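Local coordinates for aq_2013 protein (Aquifex aeolicus, PDB 2P6C) that is of unknown function but belongs to the UPF0047 (YjbQ) family, forms a three-subunit assembly and holds phosphate ions, probably from the crystallisation liquor, at residues A[3-8]-A[131-136]; A[9-14]-A[125-130]; A[47-52]-A[120-125]. All coordinates share one frame; numbering follows the deposited sequence.

Interaction 1. Residues A[3-8]-A[131-136]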
loop_
_atom_site.group_PDB
_atom_site.type_symbol
_atom_site.label_atom_id
_atom_site.label_comp_id
_atom_site.label_asym_id
_atom_site.label_seq_id
_atom_site.Cartn_x
_atom_site.Cartn_y
_atom_site.Cartn_z
ATOM N N ALA A 3 -12.110 14.552 13.095
ATOM C CA ALA A 3 -11.814 14.255 11.698
ATOM C C ALA A 3 -11.413 15.581 11.059
ATOM O O ALA A 3 -11.972 16.635 11.373
ATOM C CB ALA A 3 -13.034 13.675 11.015
ATOM N N TYR A 4 -10.448 15.515 10.157
ATOM C CA TYR A 4 -9.934 16.709 9.525
ATOM C C TYR A 4 -9.569 16.374 8.085
ATOM O O TYR A 4 -8.923 15.357 7.831
ATOM C CB TYR A 4 -8.707 17.157 10.317
ATOM C CG TYR A 4 -8.090 18.394 9.774
ATOM C CD1 TYR A 4 -8.631 19.636 10.078
ATOM C CD2 TYR A 4 -7.045 18.331 8.850
ATOM C CE1 TYR A 4 -8.166 20.789 9.466
ATOM C CE2 TYR A 4 -6.570 19.491 8.228
ATOM C CZ TYR A 4 -7.147 20.715 8.540
ATOM O OH TYR A 4 -6.778 21.870 7.886
ATOM N N THR A 5 -9.993 17.212 7.145
ATOM C CA THR A 5 -9.704 16.976 5.745
ATOM C C THR A 5 -9.035 18.189 5.125
ATOM O O THR A 5 -9.384 19.326 5.440
ATOM C CB THR A 5 -10.996 16.686 4.984
ATOM O OG1 THR A 5 -11.713 15.641 5.647
ATOM C CG2 THR A 5 -10.693 16.255 3.556
ATOM N N LYS A 6 -8.054 17.935 4.264
ATOM C CA LYS A 6 -7.323 18.995 3.570
ATOM C C LYS A 6 -6.803 18.444 2.250
ATOM O O LYS A 6 -6.288 17.324 2.199
ATOM C CB LYS A 6 -6.150 19.499 4.417
ATOM C CG LYS A 6 -5.344 20.626 3.767
ATOM C CD LYS A 6 -6.011 21.989 3.944
ATOM C CE LYS A 6 -5.046 23.136 3.640
ATOM N NZ LYS A 6 -3.880 23.157 4.573
ATOM N N TYR A 7 -6.960 19.224 1.182
ATOM C CA TYR A 7 -6.497 18.820 -0.140
ATOM C C TYR A 7 -5.302 19.664 -0.576
ATOM O O TYR A 7 -5.301 20.889 -0.432
ATOM C CB TYR A 7 -7.613 18.972 -1.183
ATOM C CG TYR A 7 -8.880 18.213 -0.858
ATOM C CD1 TYR A 7 -9.799 18.715 0.062
ATOM C CD2 TYR A 7 -9.154 16.983 -1.458
ATOM C CE1 TYR A 7 -10.955 18.016 0.377
ATOM C CE2 TYR A 7 -10.313 16.272 -1.149
ATOM C CZ TYR A 7 -11.208 16.795 -0.229
ATOM O OH TYR A 7 -12.345 16.094 0.095
ATOM N N LEU A 8 -4.281 19.003 -1.100
ATOM C CA LEU A 8 -3.103 19.697 -1.582
ATOM C C LEU A 8 -3.162 19.644 -3.101
ATOM O O LEU A 8 -3.461 18.599 -3.685
ATOM C CB LEU A 8 -1.831 19.019 -1.067
ATOM C CG LEU A 8 -1.707 18.902 0.455
ATOM C CD1 LEU A 8 -0.372 18.255 0.791
ATOM C CD2 LEU A 8 -1.826 20.271 1.113
ATOM N N VAL A 131 -5.176 14.083 -1.180
ATOM C CA VAL A 131 -6.047 14.239 0.020
ATOM C C VAL A 131 -5.338 13.814 1.268
ATOM O O VAL A 131 -4.573 12.848 1.279
ATOM C CB VAL A 131 -7.421 13.499 -0.119
ATOM C CG1 VAL A 131 -7.235 12.013 -0.429
ATOM C CG2 VAL A 131 -8.207 13.616 1.176
ATOM N N ILE A 132 -5.539 14.641 2.318
ATOM C CA ILE A 132 -5.099 14.315 3.670
ATOM C C ILE A 132 -6.333 14.112 4.525
ATOM O O ILE A 132 -7.139 14.991 4.692
ATOM C CB ILE A 132 -4.291 15.474 4.281
ATOM C CG1 ILE A 132 -3.028 15.729 3.464
ATOM C CG2 ILE A 132 -3.850 15.095 5.715
ATOM C CD1 ILE A 132 -2.348 17.050 3.828
ATOM N N LYS A 133 -6.482 12.890 5.033
ATOM C CA LYS A 133 -7.633 12.631 5.866
ATOM C C LYS A 133 -7.178 12.089 7.209
ATOM O O LYS A 133 -6.508 11.068 7.300
ATOM C CB LYS A 133 -8.510 11.598 5.157
ATOM C CG LYS A 133 -9.875 11.443 5.830
ATOM C CD LYS A 133 -10.743 12.690 5.663
ATOM C CE LYS A 133 -12.242 12.371 5.749
ATOM N NZ LYS A 133 -13.011 13.444 5.123
ATOM N N ILE A 134 -7.526 12.879 8.249
ATOM C CA ILE A 134 -7.133 12.543 9.619
ATOM C C ILE A 134 -8.337 12.228 10.489
ATOM O O ILE A 134 -9.364 12.893 10.436
ATOM C CB ILE A 134 -6.406 13.760 10.213
ATOM C CG1 ILE A 134 -5.089 13.966 9.440
ATOM C CG2 ILE A 134 -6.071 13.453 11.691
ATOM C CD1 ILE A 134 -4.275 15.236 9.746
ATOM N N ILE A 135 -8.223 11.164 11.300
ATOM C CA ILE A 135 -9.285 10.762 12.284
ATOM C C ILE A 135 -8.561 10.364 13.558
ATOM O O ILE A 135 -7.451 9.850 13.536
ATOM C CB ILE A 135 -10.284 9.673 11.813
ATOM C CG1 ILE A 135 -9.559 8.319 11.524
ATOM C CG2 ILE A 135 -11.047 10.073 10.517
ATOM C CD1 ILE A 135 -10.451 7.052 11.342
ATOM N N GLY A 136 -9.226 10.546 14.690
ATOM C CA GLY A 136 -8.668 10.136 15.963
ATOM C C GLY A 136 -9.170 11.113 17.002
ATOM O O GLY A 136 -10.215 11.757 16.820
#
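A3 to Y7 run antiparallel to I135 to V131, with the strand axes 4.6 Å apart and their directions 173° apart. Y4 with I134 and K6 with I132 are hydrogen-bonded pairs. A3-I135, T5-K133 and Y7-V131 are the non-hydrogen-bonded pairs between and beside them. I132 N gives the shortest of the four rungs, reaching K6 O at 2.8 Å. CA-H...O contacts add to the ladder, as from T5 CA to I132 O.

T5 and K133 carry the polar side-chain contact. K133 NZ donates to T5 OG1 at 2.6 Å. K133 CG stands anti to the backbone N (chi1 -170°), and the chain then bends at chi2, which brings the ammonium over to T5. NZ also has a salt bridge to E36 and a hydrogen bond to T105, both of the second subunit.

On the same face, Y7 and V131 lie side by side, with Y7 CE2 4.1 Å from V131 CG2. The Y7 hydroxyl goes on to D110 of the second subunit. A3 CB meets I135 CG2 at 4.1 Å, and I135 also packs on I135 of both other subunits.

Y4, K6, I132 and I134 share the other face. I134 CB sits 4.1 Å from Y4 CB. L8 and I132 cross at a slant, with L8 CD1 3.8 Å from I132 CD1. Helix 22-32 touches Y4, L8 and I134. The contact is a regular antiparallel ladder at the margin of a four-stranded sheet, with one face on a helix and the other facing the neighbouring subunits.

Interaction 2. Residues A[9-14]-A[125-130]; sequences TFNTKK and QRPKRV. With PO4 (phosphate ion), chain D; PO4 (phosphate ion), chain C.
T9 and F10 pair with R129 and K128 in the last rungs of an antiparallel ladder, which then opens into two loops held by side chains. The contact lies at the end of the four-stranded sheet where strands 2-10 and 128-136 pass into loops. F10 N and K128 O, and K128 N and F10 O, are both bonded at 2.8 Å. The F10 ring turns an edge to V130, with CE2 3.4 Å from V130 CG2. The same ring stacks with Y119. On the opposite face T9 OG1 lies 3.5 Å from R129 CG.

Beyond the strands, T12 and Q125 join the loops. T12 OG1 sits between the backbone N and the carbonyl carbon (chi1 63°). T12 OG1 accepts from Q125 N at 3.1 Å and donates to K14 O. The first bond joins the two loops and the second braces the 9-14 loop. The extended Q125 side chain reaches back, and NE2 donates to K13 O at 3.0 Å, nearly in its own amide plane. NE2 also makes a weak bond to a phosphate. A water accepts from T12 N and donates to R126 O.

R126 extends away from the 9-14 loop. K128 CD lies 3.9 Å above the centre of the R126 guanidinium. R126 NH2 bonds O4 of a second phosphate at 2.5 Å; the modelled NH1 distance is too short to be relied on. K128 NZ bonds T47. H45 and T47 bind the same phosphate as R126, consistent with an anion-binding pocket beside the end of an antiparallel ladder.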
loop_
_atom_site.group_PDB
_atom_site.type_symbol
_atom_site.label_atom_id
_atom_site.label_comp_id
_atom_site.label_asym_id
_atom_site.label_seq_id
_atom_site.Cartn_x
_atom_site.Cartn_y
_atom_site.Cartn_z
ATOM N N THR A 9 -2.898 20.779 -3.736
ATOM C CA THR A 9 -2.937 20.842 -5.191
ATOM C C THR A 9 -1.555 21.103 -5.782
ATOM O O THR A 9 -0.799 21.960 -5.307
ATOM C CB THR A 9 -3.915 21.933 -5.685
ATOM O OG1 THR A 9 -5.239 21.594 -5.263
ATOM C CG2 THR A 9 -3.887 22.036 -7.210
ATOM N N PHE A 10 -1.227 20.346 -6.822
ATOM C CA PHE A 10 0.054 20.490 -7.492
ATOM C C PHE A 10 -0.190 20.643 -8.980
ATOM O O PHE A 10 -1.192 20.176 -9.530
ATOM C CB PHE A 10 0.928 19.258 -7.261
ATOM C CG PHE A 10 1.097 18.902 -5.813
ATOM C CD1 PHE A 10 2.100 19.487 -5.040
ATOM C CD2 PHE A 10 0.248 17.974 -5.223
ATOM C CE1 PHE A 10 2.253 19.141 -3.703
ATOM C CE2 PHE A 10 0.388 17.622 -3.892
ATOM C CZ PHE A 10 1.393 18.204 -3.127
ATOM N N ASN A 11 0.748 21.344 -9.595
ATOM C CA ASN A 11 0.799 21.582 -11.025
ATOM C C ASN A 11 2.274 21.738 -11.316
ATOM O O ASN A 11 2.766 22.834 -11.535
ATOM C CB ASN A 11 0.012 22.831 -11.419
ATOM C CG ASN A 11 -0.106 22.986 -12.928
ATOM O OD1 ASN A 11 0.600 22.320 -13.683
ATOM N ND2 ASN A 11 -1.007 23.860 -13.372
ATOM N N THR A 12 2.961 20.600 -11.269
ATOM C CA THR A 12 4.390 20.509 -11.474
ATOM C C THR A 12 4.870 21.151 -12.754
ATOM O O THR A 12 4.171 21.188 -13.769
ATOM C CB THR A 12 4.845 19.051 -11.464
ATOM O OG1 THR A 12 4.242 18.357 -12.564
ATOM C CG2 THR A 12 4.421 18.393 -10.165
ATOM N N LYS A 13 6.091 21.657 -12.682
ATOM C CA LYS A 13 6.644 22.317 -13.793
ATOM C C LYS A 13 7.058 21.261 -14.876
ATOM O O LYS A 13 7.119 21.547 -16.064
ATOM C CB LYS A 13 7.774 23.144 -13.140
ATOM C CG LYS A 13 8.177 24.343 -14.000
ATOM C CD LYS A 13 9.666 24.670 -13.882
ATOM C CE LYS A 13 10.385 24.600 -15.233
ATOM N NZ LYS A 13 11.830 24.550 -15.019
ATOM N N LYS A 14 7.296 20.021 -14.455
ATOM C CA LYS A 14 7.707 18.881 -15.287
ATOM C C LYS A 14 6.690 17.774 -15.305
ATOM O O LYS A 14 5.927 17.595 -14.366
ATOM C CB LYS A 14 8.962 18.268 -14.722
ATOM C CG LYS A 14 10.226 19.051 -15.048
ATOM C CD LYS A 14 11.130 19.145 -13.833
ATOM C CE LYS A 14 12.316 18.189 -13.927
ATOM N NZ LYS A 14 13.122 18.329 -12.731
ATOM N N GLN A 125 2.273 18.780 -14.858
ATOM C CA GLN A 125 2.060 19.989 -15.646
ATOM C C GLN A 125 0.576 20.353 -15.738
ATOM O O GLN A 125 0.166 21.110 -16.610
ATOM C CB GLN A 125 2.671 19.851 -17.046
ATOM C CG GLN A 125 4.189 19.780 -17.008
ATOM C CD GLN A 125 4.810 19.769 -18.389
ATOM O OE1 GLN A 125 4.171 19.359 -19.362
ATOM N NE2 GLN A 125 6.045 20.250 -18.493
ATOM N N ARG A 126 -0.221 19.809 -14.819
ATOM C CA ARG A 126 -1.619 20.165 -14.719
ATOM C C ARG A 126 -2.095 19.973 -13.291
ATOM O O ARG A 126 -1.483 19.275 -12.493
ATOM C CB ARG A 126 -2.410 19.255 -15.658
ATOM C CG ARG A 126 -2.168 17.774 -15.368
ATOM C CD ARG A 126 -2.907 16.868 -16.358
ATOM N NE ARG A 126 -2.294 15.537 -16.392
ATOM C CZ ARG A 126 -2.964 14.536 -15.792
ATOM N NH1 ARG A 126 -4.128 14.772 -15.210
ATOM N NH2 ARG A 126 -2.447 13.304 -15.788
ATOM N N PRO A 127 -3.192 20.665 -12.931
ATOM C CA PRO A 127 -3.710 20.638 -11.564
ATOM C C PRO A 127 -4.168 19.255 -11.110
ATOM O O PRO A 127 -5.073 18.668 -11.692
ATOM C CB PRO A 127 -4.859 21.649 -11.615
ATOM C CG PRO A 127 -4.599 22.511 -12.830
ATOM C CD PRO A 127 -4.078 21.468 -13.800
ATOM N N LYS A 128 -3.514 18.740 -10.075
ATOM C CA LYS A 128 -3.831 17.429 -9.508
ATOM C C LYS A 128 -3.793 17.541 -7.991
ATOM O O LYS A 128 -2.985 18.290 -7.429
ATOM C CB LYS A 128 -2.829 16.393 -10.019
ATOM C CG LYS A 128 -2.976 16.153 -11.518
ATOM C CD LYS A 128 -1.755 15.517 -12.182
ATOM C CE LYS A 128 -1.690 14.015 -11.981
ATOM N NZ LYS A 128 -0.857 13.359 -13.044
ATOM N N ARG A 129 -4.658 16.797 -7.316
ATOM C CA ARG A 129 -4.701 16.908 -5.871
ATOM C C ARG A 129 -4.310 15.652 -5.094
ATOM O O ARG A 129 -4.363 14.521 -5.592
ATOM C CB ARG A 129 -6.110 17.328 -5.416
ATOM C CG ARG A 129 -6.737 18.546 -6.103
ATOM C CD ARG A 129 -8.142 18.744 -5.521
ATOM N NE ARG A 129 -8.961 17.598 -5.903
ATOM C CZ ARG A 129 -10.080 17.202 -5.297
ATOM N NH1 ARG A 129 -10.576 17.844 -4.232
ATOM N NH2 ARG A 129 -10.725 16.147 -5.777
ATOM N N VAL A 130 -3.915 15.902 -3.854
ATOM C CA VAL A 130 -3.585 14.900 -2.866
ATOM C C VAL A 130 -4.530 15.153 -1.701
ATOM O O VAL A 130 -4.732 16.311 -1.342
ATOM C CB VAL A 130 -2.144 15.109 -2.364
ATOM C CG1 VAL A 130 -1.978 14.409 -1.015
ATOM C CG2 VAL A 130 -1.107 14.570 -3.346
HETATM P P PO4 D . 9.150 18.202 -18.987
HETATM O O1 PO4 D . 8.415 19.045 -19.963
HETATM O O2 PO4 D . 9.462 19.038 -17.877
HETATM O O3 PO4 D . 8.368 17.033 -18.783
HETATM O O4 PO4 D . 10.485 17.751 -19.636
HETATM P P PO4 C . -5.460 11.987 -14.434
HETATM O O1 PO4 C . -6.483 12.186 -15.493
HETATM O O2 PO4 C . -5.240 13.260 -13.836
HETATM O O3 PO4 C . -5.910 10.905 -13.629
HETATM O O4 PO4 C . -4.138 11.534 -15.109
HETATM O O HOH W 1 1.079 18.318 -11.444
#

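Interaction 3. Residues A[47-52]-A[120-125]; sequences TSSVII and AEFDGQ. With PO4 (phosphate ion), chain D; PO4 (phosphate ion), chain C.
F122 turns back over its own strand and lies against S49 and A120. A120 O sits 3.6 Å above the centre of the ring, while S49 OG stands at the edge, 3.8 Å from F122 CE2. S49 OG is hydrogen-bonded to T96 OG1. F122 CG is anti to the carbonyl carbon (chi1 -54°), which directs the ring toward 47-52. F122 N donates to T47 O at 3.1 Å. S49 and A120 form a hydrogen-bonded antiparallel pair. A120 CB touches I51 CD1 at 4.1 Å.

E121 and S48 lie on the other face, with OE2 3.7 Å from S48 CB. The E121 chain bends at chi2, and OE2 accepts from D123 N at 3.1 Å on its anti side. OE2 also forms a salt bridge with K128, and OE1 bonds the Y119 hydroxyl. An alanine at E121 would probably leave K128 without this carboxylate and D123 N without its acceptor, letting the 122-124 loop move.

T47 and D123 meet CB to CB at 3.9 Å. T47 OG1 bonds O4 of a phosphate at 2.8 Å and is also bonded by K128. Helix 87-96 covers T47, I51 and F122, while strand 128-136 packs on S48 and V50.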
loop_
_atom_site.group_PDB
_atom_site.type_symbol
_atom_site.label_atom_id
_atom_site.label_comp_id
_atom_site.label_asym_id
_atom_site.label_seq_id
_atom_site.Cartn_x
_atom_site.Cartn_y
_atom_site.Cartn_z
ATOM N N THR A 47 -2.042 8.735 -12.079
ATOM C CA THR A 47 -0.767 9.004 -12.734
ATOM C C THR A 47 0.239 9.722 -11.812
ATOM O O THR A 47 1.182 10.364 -12.256
ATOM C CB THR A 47 -1.069 9.854 -13.967
ATOM O OG1 THR A 47 -1.833 10.994 -13.567
ATOM C CG2 THR A 47 -1.887 9.040 -14.975
ATOM N N SER A 48 -0.013 9.585 -10.516
ATOM C CA SER A 48 0.809 10.165 -9.474
ATOM C C SER A 48 0.545 9.388 -8.190
ATOM O O SER A 48 -0.523 8.785 -8.023
ATOM C CB SER A 48 0.460 11.646 -9.283
ATOM O OG SER A 48 -0.873 11.831 -8.833
ATOM N N SER A 49 1.517 9.407 -7.283
ATOM C CA SER A 49 1.392 8.714 -5.985
ATOM C C SER A 49 2.026 9.521 -4.835
ATOM O O SER A 49 2.919 10.340 -5.047
ATOM C CB SER A 49 2.102 7.341 -6.082
ATOM O OG SER A 49 1.456 6.491 -7.043
ATOM N N VAL A 50 1.447 9.333 -3.591
ATOM C CA VAL A 50 2.142 9.661 -2.334
ATOM C C VAL A 50 2.876 8.437 -1.863
ATOM O O VAL A 50 2.340 7.344 -1.708
ATOM C CB VAL A 50 1.157 10.101 -1.240
ATOM C CG1 VAL A 50 1.926 10.413 0.065
ATOM C CG2 VAL A 50 0.408 11.347 -1.663
ATOM N N ILE A 51 4.200 8.673 -1.726
ATOM C CA ILE A 51 5.201 7.639 -1.345
ATOM C C ILE A 51 5.992 8.197 -0.162
ATOM O O ILE A 51 6.086 9.401 0.042
ATOM C CB ILE A 51 6.150 7.126 -2.539
ATOM C CG1 ILE A 51 7.033 8.279 -3.024
ATOM C CG2 ILE A 51 5.287 6.671 -3.731
ATOM C CD1 ILE A 51 8.166 7.807 -3.937
ATOM N N ILE A 52 6.623 7.276 0.551
ATOM C CA ILE A 52 7.582 7.596 1.590
ATOM C C ILE A 52 8.917 7.056 1.176
ATOM O O ILE A 52 9.088 5.869 0.929
ATOM C CB ILE A 52 7.170 6.942 2.919
ATOM C CG1 ILE A 52 6.005 7.721 3.539
ATOM C CG2 ILE A 52 8.344 6.992 3.912
ATOM C CD1 ILE A 52 5.406 7.014 4.755
ATOM N N ALA A 120 4.837 12.042 -5.665
ATOM C CA ALA A 120 5.601 11.652 -6.826
ATOM C C ALA A 120 4.747 11.779 -8.100
ATOM O O ALA A 120 3.841 10.993 -8.368
ATOM C CB ALA A 120 6.102 10.225 -6.583
ATOM N N GLU A 121 5.017 12.858 -8.853
ATOM C CA GLU A 121 4.289 13.179 -10.059
ATOM C C GLU A 121 4.855 12.350 -11.247
ATOM O O GLU A 121 6.046 12.353 -11.529
ATOM C CB GLU A 121 4.331 14.735 -10.259
ATOM C CG GLU A 121 3.633 15.170 -11.548
ATOM C CD GLU A 121 2.166 14.807 -11.468
ATOM O OE1 GLU A 121 1.405 15.563 -10.882
ATOM O OE2 GLU A 121 1.797 13.757 -11.994
ATOM N N PHE A 122 4.002 11.633 -11.976
ATOM C CA PHE A 122 4.458 10.843 -13.120
ATOM C C PHE A 122 3.943 11.353 -14.471
ATOM O O PHE A 122 4.392 10.891 -15.525
ATOM C CB PHE A 122 4.061 9.375 -12.932
ATOM C CG PHE A 122 4.537 8.785 -11.633
ATOM C CD1 PHE A 122 5.858 8.945 -11.229
ATOM C CD2 PHE A 122 3.666 8.080 -10.811
ATOM C CE1 PHE A 122 6.308 8.416 -10.023
ATOM C CE2 PHE A 122 4.107 7.543 -9.594
ATOM C CZ PHE A 122 5.430 7.713 -9.201
ATOM N N ASP A 123 3.006 12.302 -14.427
ATOM C CA ASP A 123 2.396 12.982 -15.580
ATOM C C ASP A 123 1.804 14.315 -15.211
ATOM O O ASP A 123 0.622 14.603 -15.286
ATOM C CB ASP A 123 1.294 12.078 -16.137
ATOM C CG ASP A 123 0.773 12.618 -17.470
ATOM O OD1 ASP A 123 1.510 13.351 -18.133
ATOM O OD2 ASP A 123 -0.342 12.265 -17.847
ATOM N N GLY A 124 2.700 15.178 -14.754
ATOM C CA GLY A 124 2.259 16.454 -14.255
ATOM C C GLY A 124 1.999 17.552 -15.292
ATOM O O GLY A 124 1.579 17.304 -16.417
ATOM N N GLN A 125 2.273 18.780 -14.858
ATOM C CA GLN A 125 2.060 19.989 -15.646
ATOM C C GLN A 125 0.576 20.353 -15.738
ATOM O O GLN A 125 0.166 21.110 -16.610
ATOM C CB GLN A 125 2.671 19.851 -17.046
ATOM C CG GLN A 125 4.189 19.780 -17.008
ATOM C CD GLN A 125 4.810 19.769 -18.389
ATOM O OE1 GLN A 125 4.171 19.359 -19.362
ATOM N NE2 GLN A 125 6.045 20.250 -18.493
HETATM P P PO4 D . 9.150 18.202 -18.987
HETATM O O1 PO4 D . 8.415 19.045 -19.963
HETATM O O2 PO4 D . 9.462 19.038 -17.877
HETATM O O3 PO4 D . 8.368 17.033 -18.783
HETATM O O4 PO4 D . 10.485 17.751 -19.636
HETATM P P PO4 C . -5.460 11.987 -14.434
HETATM O O1 PO4 C . -6.483 12.186 -15.493
HETATM O O2 PO4 C . -5.240 13.260 -13.836
HETATM O O3 PO4 C . -5.910 10.905 -13.629
HETATM O O4 PO4 C . -4.138 11.534 -15.109
#

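Overall arrangement
The chain enters through 3-8 and 9-14, two successive pieces of strand 2-10. It later passes 47-52, then returns through 120-125, 125-130 and 131-136 in reverse order. The contacts therefore nest and none cross. Interaction 3 closes the innermost loop, interaction 2 the next and interaction 1 the outermost, which brings the two ends of the chain together. Interactions 1 and 2 form one continuous ladder, joined where L8 O meets V130 N. Interaction 3 belongs to the three-stranded sheet. It shares Q125 with interaction 2, and K128 spans the two by reaching T47 and E121, which ties the sheets together beside a phosphate.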